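Local atomic coordinates of N-acetyltransferase (Staphylococcus aureus subsp. aureus, PDB entry 4LUA), a protein that probably transfers an acetyl group from acetyl-coenzyme A to an amine of its substrate, as other GNAT-family acetyltransferases do. Residues G59-N63 against E64-A68; F105-N108 against Y109-N113; N125-G128 against A129-F132; A147-G151 against N152-D156. All coordinates share one frame; numbering follows the deposited sequence.

Interaction 1 (G59-N63 against E64-A68); sequences GCYEN and ETLIA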
loop_
_atom_site.group_PDB
_atom_site.type_symbol
_atom_site.label_atom_id
_atom_site.label_comp_id
_atom_site.label_asym_id
_atom_site.label_seq_id
_atom_site.Cartn_x
_atom_site.Cartn_y
_atom_site.Cartn_z
ATOM N N GLY A 59 4.151 -4.407 8.411
ATOM C CA GLY A 59 3.095 -4.009 9.353
ATOM C C GLY A 59 3.606 -3.011 10.369
ATOM O O GLY A 59 4.731 -3.118 10.806
ATOM N N CYS A 60 2.790 -2.018 10.715
ATOM C CA CYS A 60 3.151 -1.086 11.780
ATOM C C CYS A 60 2.454 -1.556 13.054
ATOM O O CYS A 60 1.210 -1.749 13.099
ATOM C CB CYS A 60 2.563 0.285 11.462
ATOM S SG CYS A 60 3.295 0.939 9.914
ATOM N N TYR A 61 3.257 -1.722 14.109
ATOM C CA TYR A 61 2.704 -2.149 15.401
ATOM C C TYR A 61 2.824 -1.052 16.445
ATOM O O TYR A 61 3.897 -0.465 16.609
ATOM C CB TYR A 61 3.410 -3.411 15.911
ATOM C CG TYR A 61 3.001 -4.681 15.193
ATOM C CD1 TYR A 61 2.078 -5.536 15.775
ATOM C CD2 TYR A 61 3.487 -4.972 13.917
ATOM C CE1 TYR A 61 1.683 -6.659 15.118
ATOM C CE2 TYR A 61 3.109 -6.106 13.265
ATOM C CZ TYR A 61 2.204 -6.931 13.860
ATOM O OH TYR A 61 1.803 -8.112 13.252
ATOM N N GLU A 62 1.745 -0.876 17.205
ATOM C CA GLU A 62 1.804 -0.084 18.452
ATOM C C GLU A 62 1.564 -1.091 19.556
ATOM O O GLU A 62 0.436 -1.615 19.676
ATOM C CB GLU A 62 0.700 0.960 18.433
ATOM C CG GLU A 62 0.801 2.009 19.520
ATOM C CD GLU A 62 -0.305 3.042 19.385
ATOM O OE1 GLU A 62 -1.222 2.822 18.551
ATOM O OE2 GLU A 62 -0.245 4.070 20.091
ATOM N N ASN A 63 2.622 -1.385 20.321
ATOM C CA ASN A 63 2.574 -2.396 21.392
ATOM C C ASN A 63 2.186 -3.759 20.789
ATOM O O ASN A 63 2.959 -4.303 20.003
ATOM C CB ASN A 63 1.661 -1.973 22.567
ATOM C CG ASN A 63 1.748 -2.945 23.722
ATOM O OD1 ASN A 63 2.737 -3.680 23.859
ATOM N ND2 ASN A 63 0.736 -2.948 24.581
ATOM N N GLU A 64 1.007 -4.312 21.125
ATOM C CA GLU A 64 0.665 -5.622 20.568
ATOM C C GLU A 64 -0.189 -5.553 19.311
ATOM O O GLU A 64 -0.486 -6.600 18.707
ATOM C CB GLU A 64 -0.086 -6.479 21.583
ATOM C CG GLU A 64 0.701 -6.766 22.800
ATOM C CD GLU A 64 0.013 -7.790 23.637
ATOM O OE1 GLU A 64 -0.075 -8.951 23.179
ATOM O OE2 GLU A 64 -0.461 -7.416 24.723
ATOM N N THR A 65 -0.578 -4.332 18.921
ATOM C CA THR A 65 -1.634 -4.129 17.915
ATOM C C THR A 65 -1.111 -3.758 16.539
ATOM O O THR A 65 -0.350 -2.815 16.401
ATOM C CB THR A 65 -2.628 -3.041 18.389
ATOM O OG1 THR A 65 -3.143 -3.412 19.679
ATOM C CG2 THR A 65 -3.816 -2.913 17.426
ATOM N N LEU A 66 -1.500 -4.528 15.520
ATOM C CA LEU A 66 -1.197 -4.185 14.135
ATOM C C LEU A 66 -2.142 -3.071 13.708
ATOM O O LEU A 66 -3.398 -3.238 13.704
ATOM C CB LEU A 66 -1.401 -5.446 13.260
ATOM C CG LEU A 66 -1.238 -5.228 11.776
ATOM C CD1 LEU A 66 0.199 -4.786 11.416
ATOM C CD2 LEU A 66 -1.596 -6.566 11.084
ATOM N N ILE A 67 -1.578 -1.912 13.373
ATOM C CA ILE A 67 -2.431 -0.759 13.051
ATOM C C ILE A 67 -2.397 -0.296 11.613
ATOM O O ILE A 67 -3.227 0.511 11.206
ATOM C CB ILE A 67 -2.156 0.438 14.004
ATOM C CG1 ILE A 67 -0.751 1.010 13.806
ATOM C CG2 ILE A 67 -2.392 -0.048 15.461
ATOM C CD1 ILE A 67 -0.598 2.352 14.574
ATOM N N ALA A 68 -1.441 -0.798 10.836
ATOM C CA ALA A 68 -1.348 -0.389 9.434
ATOM C C ALA A 68 -0.502 -1.384 8.678
ATOM O O ALA A 68 0.345 -2.086 9.273
ATOM C CB ALA A 68 -0.714 1.039 9.277
HETATM O O HOH W 1 0.172 -5.624 26.544
#
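Gly59 lies against Leu66, whose CD1 comes to 3.6 Å from Gly59 CA. Cys60 takes two backbone bonds across the pair of strands: its N-H gives to Ala68 O, and its carbonyl O receives the N-H of Ile67 at 2.8 Å almost head-on. Its CB meets the methyl of Ala68 on the side covered by Leu102 and Ile98 of helix 96-112. Tyr61 points to the other face. With CG beside the backbone N (chi1 -75°), its ring swings across the neighbouring strand, and Leu66 sets CD1 over one ring face, 4.0 Å from the centroid, as a CH-pi contact. Lys8 adds a cation-pi partner to the same ring. Glu62 exchanges two backbone bonds with Thr65, Glu62 N to Thr65 O and Thr65 N to Glu62 O, both 3.0 Å; Thr65 N reaches the Glu62 carbonyl from above its plane. Asn63, at positive phi (59°), turns the chain, and a water donates to Glu64 OE2 at 2.6 Å while holding Asn63 ND2 weakly. A two-residue type II' turn joining adjacent antiparallel strands makes a tight beta hairpin, here of strands 55-62 and 65-75 of the GNAT domain.

Interaction 2 (F105-N108 against Y109-N113); sequences FIIN and YARQN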
loop_
_atom_site.group_PDB
_atom_site.type_symbol
_atom_site.label_atom_id
_atom_site.label_comp_id
_atom_site.label_asym_id
_atom_site.label_seq_id
_atom_site.Cartn_x
_atom_site.Cartn_y
_atom_site.Cartn_z
ATOM N N PHE A 105 9.349 4.710 5.076
ATOM C CA PHE A 105 10.122 3.496 5.256
ATOM C C PHE A 105 10.220 2.688 3.970
ATOM O O PHE A 105 11.330 2.217 3.650
ATOM C CB PHE A 105 9.552 2.647 6.433
ATOM C CG PHE A 105 9.921 1.201 6.329
ATOM C CD1 PHE A 105 11.100 0.725 6.841
ATOM C CD2 PHE A 105 9.081 0.353 5.614
ATOM C CE1 PHE A 105 11.470 -0.633 6.702
ATOM C CE2 PHE A 105 9.445 -0.922 5.379
ATOM C CZ PHE A 105 10.662 -1.439 5.917
ATOM N N ILE A 106 9.098 2.510 3.259
ATOM C CA ILE A 106 9.138 1.757 2.000
ATOM C C ILE A 106 10.106 2.391 0.978
ATOM O O ILE A 106 10.880 1.658 0.319
ATOM C CB ILE A 106 7.719 1.527 1.436
ATOM C CG1 ILE A 106 7.006 0.586 2.375
ATOM C CG2 ILE A 106 7.818 0.985 -0.002
ATOM C CD1 ILE A 106 5.541 0.302 1.980
ATOM N N ILE A 107 10.101 3.725 0.859
ATOM C CA ILE A 107 11.057 4.393 -0.025
ATOM C C ILE A 107 12.478 4.025 0.367
ATOM O O ILE A 107 13.329 3.649 -0.503
ATOM C CB ILE A 107 10.907 5.922 0.035
ATOM C CG1 ILE A 107 9.585 6.349 -0.607
ATOM C CG2 ILE A 107 12.049 6.603 -0.709
ATOM C CD1 ILE A 107 9.099 7.803 -0.186
ATOM N N ASN A 108 12.803 4.099 1.683
ATOM C CA ASN A 108 14.187 3.702 2.035
ATOM C C ASN A 108 14.510 2.220 1.850
ATOM O O ASN A 108 15.605 1.863 1.476
ATOM C CB ASN A 108 14.507 4.108 3.506
ATOM C CG ASN A 108 14.667 5.590 3.655
ATOM O OD1 ASN A 108 15.529 6.185 3.005
ATOM N ND2 ASN A 108 13.825 6.218 4.488
ATOM N N TYR A 109 13.547 1.349 2.165
ATOM C CA TYR A 109 13.731 -0.072 1.942
ATOM C C TYR A 109 14.049 -0.322 0.476
ATOM O O TYR A 109 14.973 -1.074 0.108
ATOM C CB TYR A 109 12.466 -0.817 2.405
ATOM C CG TYR A 109 12.532 -2.282 2.081
ATOM C CD1 TYR A 109 13.008 -3.187 3.027
ATOM C CD2 TYR A 109 12.110 -2.734 0.826
ATOM C CE1 TYR A 109 13.121 -4.542 2.704
ATOM C CE2 TYR A 109 12.211 -4.065 0.478
ATOM C CZ TYR A 109 12.713 -4.965 1.426
ATOM O OH TYR A 109 12.819 -6.324 1.141
ATOM N N ALA A 110 13.267 0.293 -0.388
ATOM C CA ALA A 110 13.455 0.107 -1.821
ATOM C C ALA A 110 14.808 0.630 -2.291
ATOM O O ALA A 110 15.526 -0.036 -3.089
ATOM C CB ALA A 110 12.339 0.819 -2.546
ATOM N N ARG A 111 15.183 1.815 -1.825
ATOM C CA ARG A 111 16.484 2.367 -2.203
ATOM C C ARG A 111 17.605 1.430 -1.752
ATOM O O ARG A 111 18.542 1.159 -2.499
ATOM C CB ARG A 111 16.672 3.747 -1.636
ATOM C CG ARG A 111 17.914 4.396 -2.246
ATOM C CD ARG A 111 18.202 5.731 -1.603
ATOM N NE ARG A 111 17.155 6.710 -1.887
ATOM C CZ ARG A 111 16.235 7.079 -0.996
ATOM N NH1 ARG A 111 16.232 6.506 0.214
ATOM N NH2 ARG A 111 15.307 7.984 -1.321
ATOM N N GLN A 112 17.455 0.868 -0.562
ATOM C CA GLN A 112 18.517 -0.016 -0.050
ATOM C C GLN A 112 18.629 -1.343 -0.729
ATOM O O GLN A 112 19.699 -1.993 -0.670
ATOM C CB GLN A 112 18.311 -0.252 1.414
ATOM C CG GLN A 112 18.630 0.966 2.083
ATOM C CD GLN A 112 18.302 0.872 3.481
ATOM O OE1 GLN A 112 17.949 -0.216 3.967
ATOM N NE2 GLN A 112 18.408 1.973 4.172
ATOM N N ASN A 113 17.547 -1.784 -1.340
ATOM C CA ASN A 113 17.553 -3.077 -1.991
ATOM C C ASN A 113 17.673 -2.885 -3.485
ATOM O O ASN A 113 17.367 -3.772 -4.262
ATOM C CB ASN A 113 16.306 -3.871 -1.572
ATOM C CG ASN A 113 16.462 -4.454 -0.175
ATOM O OD1 ASN A 113 17.163 -5.461 -0.013
ATOM N ND2 ASN A 113 15.903 -3.790 0.855
HETATM O O HOH W 2 14.260 8.920 1.436
#
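Phe105 and Tyr109 pair i to i+4 on one side of a helix whose polar pair, Asn108 and Arg111, is spaced i to i+3. The backbone bonds come first: Tyr109 N gives to Phe105 O at 2.8 Å, and Ala110, Arg111 and Gln112 repeat the step to Ile106, Ile107 and Asn108. The last turn ends at Asn113, whose ND2 bonds to Tyr109 O at 3.0 Å and thereby sits over the centre of the Tyr109 ring, 3.3 Å above its plane.

Among apolar contacts, the two aromatic side chains run alongside each other in the same direction. Both have CG anti to the backbone N (chi1 157° and 174°), and Tyr109 CB lies over a face of the Phe105 ring, 4.0 Å from CZ. Phe58 meets both rings edge-to-face, tying this side of the helix to strand 55-62.

The polar side-chain pair is Asn108 with Arg111. A bend at chi3 (-66°) brings the guanidinium back so that NH1 reaches Asn108 OD1 at 2.9 Å, near the guanidinium plane, though the bond is weak because it is bent. A water accepts from Arg111 NH2 and gives weakly to the same OD1, while Ile107 CG2 packs 3.6 Å from NH2. Neutral amide and charged guanidinium thus meet without a salt bridge, so this exposed link is probably modest beside the backbone bonds and the aromatic packing.

Interaction 3 (N125-G128 against A129-F132); sequences NNIG and AKVF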
loop_
_atom_site.group_PDB
_atom_site.type_symbol
_atom_site.label_atom_id
_atom_site.label_comp_id
_atom_site.label_asym_id
_atom_site.label_seq_id
_atom_site.Cartn_x
_atom_site.Cartn_y
_atom_site.Cartn_z
ATOM N N ASN A 125 -10.525 10.260 -7.971
ATOM C CA ASN A 125 -11.008 11.429 -7.223
ATOM C C ASN A 125 -10.509 11.393 -5.780
ATOM O O ASN A 125 -10.895 12.274 -4.992
ATOM C CB ASN A 125 -12.526 11.456 -7.267
ATOM C CG ASN A 125 -13.135 10.187 -6.667
ATOM O OD1 ASN A 125 -12.484 9.119 -6.589
ATOM N ND2 ASN A 125 -14.414 10.292 -6.258
ATOM N N ASN A 126 -9.601 10.472 -5.452
ATOM C CA ASN A 126 -9.026 10.427 -4.097
ATOM C C ASN A 126 -7.866 11.434 -3.985
ATOM O O ASN A 126 -6.675 11.067 -3.954
ATOM C CB ASN A 126 -8.599 9.004 -3.710
ATOM C CG ASN A 126 -8.266 8.871 -2.262
ATOM O OD1 ASN A 126 -7.975 9.882 -1.548
ATOM N ND2 ASN A 126 -8.236 7.618 -1.790
ATOM N N ILE A 127 -8.229 12.720 -3.867
ATOM C CA ILE A 127 -7.196 13.776 -3.812
ATOM C C ILE A 127 -6.461 13.738 -2.493
ATOM O O ILE A 127 -5.272 14.129 -2.427
ATOM C CB ILE A 127 -7.826 15.143 -4.105
ATOM C CG1 ILE A 127 -6.798 16.301 -4.193
ATOM C CG2 ILE A 127 -8.828 15.519 -2.968
ATOM C CD1 ILE A 127 -5.899 16.118 -5.389
ATOM N N GLY A 128 -7.092 13.249 -1.407
ATOM C CA GLY A 128 -6.358 13.112 -0.167
ATOM C C GLY A 128 -5.120 12.232 -0.336
ATOM O O GLY A 128 -4.004 12.540 0.154
ATOM N N ALA A 129 -5.330 11.063 -0.986
ATOM C CA ALA A 129 -4.210 10.144 -1.157
ATOM C C ALA A 129 -3.193 10.719 -2.152
ATOM O O ALA A 129 -1.950 10.533 -1.954
ATOM C CB ALA A 129 -4.734 8.766 -1.654
ATOM N N LYS A 130 -3.663 11.401 -3.209
ATOM C CA LYS A 130 -2.717 11.956 -4.191
ATOM C C LYS A 130 -1.845 13.046 -3.538
ATOM O O LYS A 130 -0.616 13.054 -3.718
ATOM C CB LYS A 130 -3.494 12.522 -5.404
ATOM C CG LYS A 130 -2.601 12.793 -6.635
ATOM C CD LYS A 130 -3.436 13.081 -7.913
ATOM C CE LYS A 130 -3.315 14.555 -8.345
ATOM N NZ LYS A 130 -4.595 15.014 -9.049
ATOM N N VAL A 131 -2.448 13.957 -2.746
ATOM C CA VAL A 131 -1.656 14.976 -2.062
ATOM C C VAL A 131 -0.678 14.386 -1.037
ATOM O O VAL A 131 0.465 14.846 -0.912
ATOM C CB VAL A 131 -2.603 16.016 -1.401
ATOM C CG1 VAL A 131 -1.840 16.897 -0.391
ATOM C CG2 VAL A 131 -3.220 16.862 -2.515
ATOM N N PHE A 132 -1.131 13.330 -0.342
ATOM C CA PHE A 132 -0.273 12.640 0.610
ATOM C C PHE A 132 0.987 12.110 -0.129
ATOM O O PHE A 132 2.124 12.307 0.332
ATOM C CB PHE A 132 -1.098 11.503 1.235
ATOM C CG PHE A 132 -0.276 10.460 1.916
ATOM C CD1 PHE A 132 0.205 9.328 1.189
ATOM C CD2 PHE A 132 -0.015 10.557 3.287
ATOM C CE1 PHE A 132 0.990 8.351 1.882
ATOM C CE2 PHE A 132 0.705 9.536 3.948
ATOM C CZ PHE A 132 1.231 8.486 3.234
#
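Asn126 OD1 has two partners: it accepts the backbone N-H of Ala129 at 3.0 Å, and it also bonds to a hydroxyl of a glycerol that probably came from the crystallisation liquor. The first of these is an N-cap bond, made by the residue just before helix 127-135. A chi1 of -169° turns CG away from the backbone N and brings OD1 back to the first turn, where the Ala129 N-H approaches from above the amide carbonyl plane, 51° out of it. The Ala129 methyl packs against the same group, with CB 3.4 Å from OD1 and 3.6 Å from Asn126 CG. The other end of the amide is fixed as well, because ND2 gives to Gln31 O and more weakly to Phe29 O, so its orientation is determined at both ends.

The main chain then takes up the helical pattern. Asn126 O accepts from Lys130 N in its carbonyl plane, Ile127 O from Val131 N at 2.8 Å in a nearly straight bond, and Gly128 O from Phe132 N at 3.0 Å. On the outer side, Ile127 sends its CG1 branch across to Val131 CG2, 4.0 Å away, while its CD1 lies equally near to Lys130 NZ.

Phe132 carries the contact inward: its ring meets Phe29 edge-to-face and rests on Lys96, Asn99, Ser100 and Ile103 of helix 96-112. The first turns of helix 127-135, which follows strand 117-123 and precedes strand 139-150, are thereby joined to that longer helix.

Interaction 4 (A147-G151 against N152-D156); sequences AIKIG and NTYFD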
loop_
_atom_site.group_PDB
_atom_site.type_symbol
_atom_site.label_atom_id
_atom_site.label_comp_id
_atom_site.label_asym_id
_atom_site.label_seq_id
_atom_site.Cartn_x
_atom_site.Cartn_y
_atom_site.Cartn_z
ATOM N N ALA A 147 -8.841 1.361 -14.665
ATOM C CA ALA A 147 -7.564 0.771 -14.292
ATOM C C ALA A 147 -7.773 -0.313 -13.276
ATOM O O ALA A 147 -6.932 -1.213 -13.151
ATOM C CB ALA A 147 -6.643 1.841 -13.735
ATOM N N ILE A 148 -8.865 -0.226 -12.507
ATOM C CA ILE A 148 -9.071 -1.262 -11.504
ATOM C C ILE A 148 -10.544 -1.625 -11.442
ATOM O O ILE A 148 -11.392 -0.762 -11.639
ATOM C CB ILE A 148 -8.549 -0.796 -10.119
ATOM C CG1 ILE A 148 -8.674 -1.894 -9.089
ATOM C CG2 ILE A 148 -9.350 0.394 -9.584
ATOM C CD1 ILE A 148 -7.860 -1.570 -7.765
ATOM N N LYS A 149 -10.851 -2.892 -11.187
ATOM C CA LYS A 149 -12.249 -3.279 -11.003
ATOM C C LYS A 149 -12.445 -3.733 -9.570
ATOM O O LYS A 149 -11.797 -4.702 -9.122
ATOM C CB LYS A 149 -12.609 -4.436 -11.946
ATOM C CG LYS A 149 -14.080 -4.770 -11.981
ATOM C CD LYS A 149 -14.351 -5.868 -13.031
ATOM C CE LYS A 149 -15.831 -6.105 -13.187
ATOM N NZ LYS A 149 -16.107 -7.341 -13.959
ATOM N N ILE A 150 -13.339 -3.066 -8.840
ATOM C CA ILE A 150 -13.579 -3.392 -7.436
ATOM C C ILE A 150 -14.967 -3.940 -7.339
ATOM O O ILE A 150 -15.953 -3.209 -7.455
ATOM C CB ILE A 150 -13.385 -2.142 -6.548
ATOM C CG1 ILE A 150 -11.938 -1.641 -6.676
ATOM C CG2 ILE A 150 -13.754 -2.441 -5.082
ATOM C CD1 ILE A 150 -11.675 -0.177 -6.131
ATOM N N GLY A 151 -15.053 -5.259 -7.159
ATOM C CA GLY A 151 -16.322 -5.949 -7.192
ATOM C C GLY A 151 -16.779 -5.894 -8.625
ATOM O O GLY A 151 -16.071 -6.383 -9.502
ATOM N N ASN A 152 -17.929 -5.260 -8.866
ATOM C CA ASN A 152 -18.403 -5.055 -10.214
ATOM C C ASN A 152 -18.321 -3.573 -10.632
ATOM O O ASN A 152 -19.089 -3.119 -11.472
ATOM C CB ASN A 152 -19.852 -5.539 -10.346
ATOM C CG ASN A 152 -20.273 -5.701 -11.794
ATOM O OD1 ASN A 152 -19.413 -5.822 -12.686
ATOM N ND2 ASN A 152 -21.586 -5.666 -12.051
ATOM N N THR A 153 -17.429 -2.811 -10.026
ATOM C CA THR A 153 -17.392 -1.369 -10.238
ATOM C C THR A 153 -15.970 -0.966 -10.676
ATOM O O THR A 153 -14.989 -1.136 -9.900
ATOM C CB THR A 153 -17.739 -0.615 -8.905
ATOM O OG1 THR A 153 -19.058 -1.000 -8.438
ATOM C CG2 THR A 153 -17.671 0.928 -9.120
ATOM N N TYR A 154 -15.848 -0.447 -11.902
ATOM C CA TYR A 154 -14.551 0.054 -12.381
ATOM C C TYR A 154 -14.228 1.433 -11.850
ATOM O O TYR A 154 -15.139 2.294 -11.693
ATOM C CB TYR A 154 -14.555 0.193 -13.909
ATOM C CG TYR A 154 -14.424 -1.098 -14.673
ATOM C CD1 TYR A 154 -15.540 -1.695 -15.261
ATOM C CD2 TYR A 154 -13.183 -1.716 -14.819
ATOM C CE1 TYR A 154 -15.428 -2.872 -15.954
ATOM C CE2 TYR A 154 -13.072 -2.910 -15.524
ATOM C CZ TYR A 154 -14.194 -3.478 -16.078
ATOM O OH TYR A 154 -14.089 -4.663 -16.777
ATOM N N PHE A 155 -12.924 1.667 -11.663
ATOM C CA PHE A 155 -12.428 3.009 -11.338
ATOM C C PHE A 155 -11.282 3.398 -12.237
ATOM O O PHE A 155 -10.411 2.560 -12.591
ATOM C CB PHE A 155 -11.960 3.097 -9.880
ATOM C CG PHE A 155 -13.099 3.013 -8.874
ATOM C CD1 PHE A 155 -13.595 1.793 -8.479
ATOM C CD2 PHE A 155 -13.660 4.161 -8.343
ATOM C CE1 PHE A 155 -14.665 1.712 -7.557
ATOM C CE2 PHE A 155 -14.698 4.085 -7.422
ATOM C CZ PHE A 155 -15.188 2.856 -7.030
ATOM N N ASP A 156 -11.269 4.691 -12.588
ATOM C CA ASP A 156 -10.070 5.264 -13.216
ATOM C C ASP A 156 -9.019 5.551 -12.127
ATOM O O ASP A 156 -9.352 5.799 -10.971
ATOM C CB ASP A 156 -10.431 6.612 -13.849
ATOM C CG ASP A 156 -11.517 6.528 -14.868
ATOM O OD1 ASP A 156 -11.748 5.429 -15.445
ATOM O OD2 ASP A 156 -12.189 7.590 -15.086
#
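Ile150 and Thr153 exchange the bonds that close the turn. Ile150 N gives to Thr153 O at 2.8 Å, nearly straight at 171°. Thr153 N returns to Ile150 O at 3.0 Å. Both donors stand above the carbonyl planes they address. Two residues further along, Phe155 N meets Ile148 O at 2.9 Å almost in line with the carbonyl. Phe155 O takes two N-H groups, that of Ile148 in its plane and, in a weak and bent bond, that of Ala147. One residue thus faces two, which is a classic beta bulge. Just beyond it, Asp156 OD1 accepts from Asn146 N.

Packing divides between the two faces of the hairpin. On one, Lys149 runs fully extended over the Tyr154 ring, with CG 4.2 Å from the centroid and 13° off its normal, a CH-pi contact made by methylenes rather than by the ammonium group. Its CE continues to 3.6 Å from Asn152 OD1, the two side chains lying alongside. On the other face, Phe155 meets two isoleucines of the facing strand. CG2 of Ile148 touches Phe155 CB, whereas Ile150 brings CD1 to 3.6 Å from Phe155 CD1, its side chain crossing at about a right angle.

Gly151 has positive phi (69°), a value that suits glycine, in a type II' turn with Asn152. A two-residue beta hairpin with a classic bulge at its base results, formed by the ends of strands 139-150 and 153-163 in the C-terminal half of the GNAT domain.

Overall arrangement
Two hairpins and two helix segments show one fold using the same local devices at separate places. Interactions 1 and 4 are both closed by type II' turns, yet lie on opposite sides of the chain's centre, about 30 Å apart between centres, in different sheets. Interactions 2 and 3 belong to helices 96-112 and 127-135, with nearest atoms about 8 Å apart; Phe132 of interaction 3 rests on the former helix, which also covers Cys60 and Ala68 of interaction 1. Interactions 3 and 4 approach most closely, about 5 Å between nearest atoms, and Gln31 touches both. The glycerol at Asn126 may mark a pocket, though whether it belongs to the active site is not established.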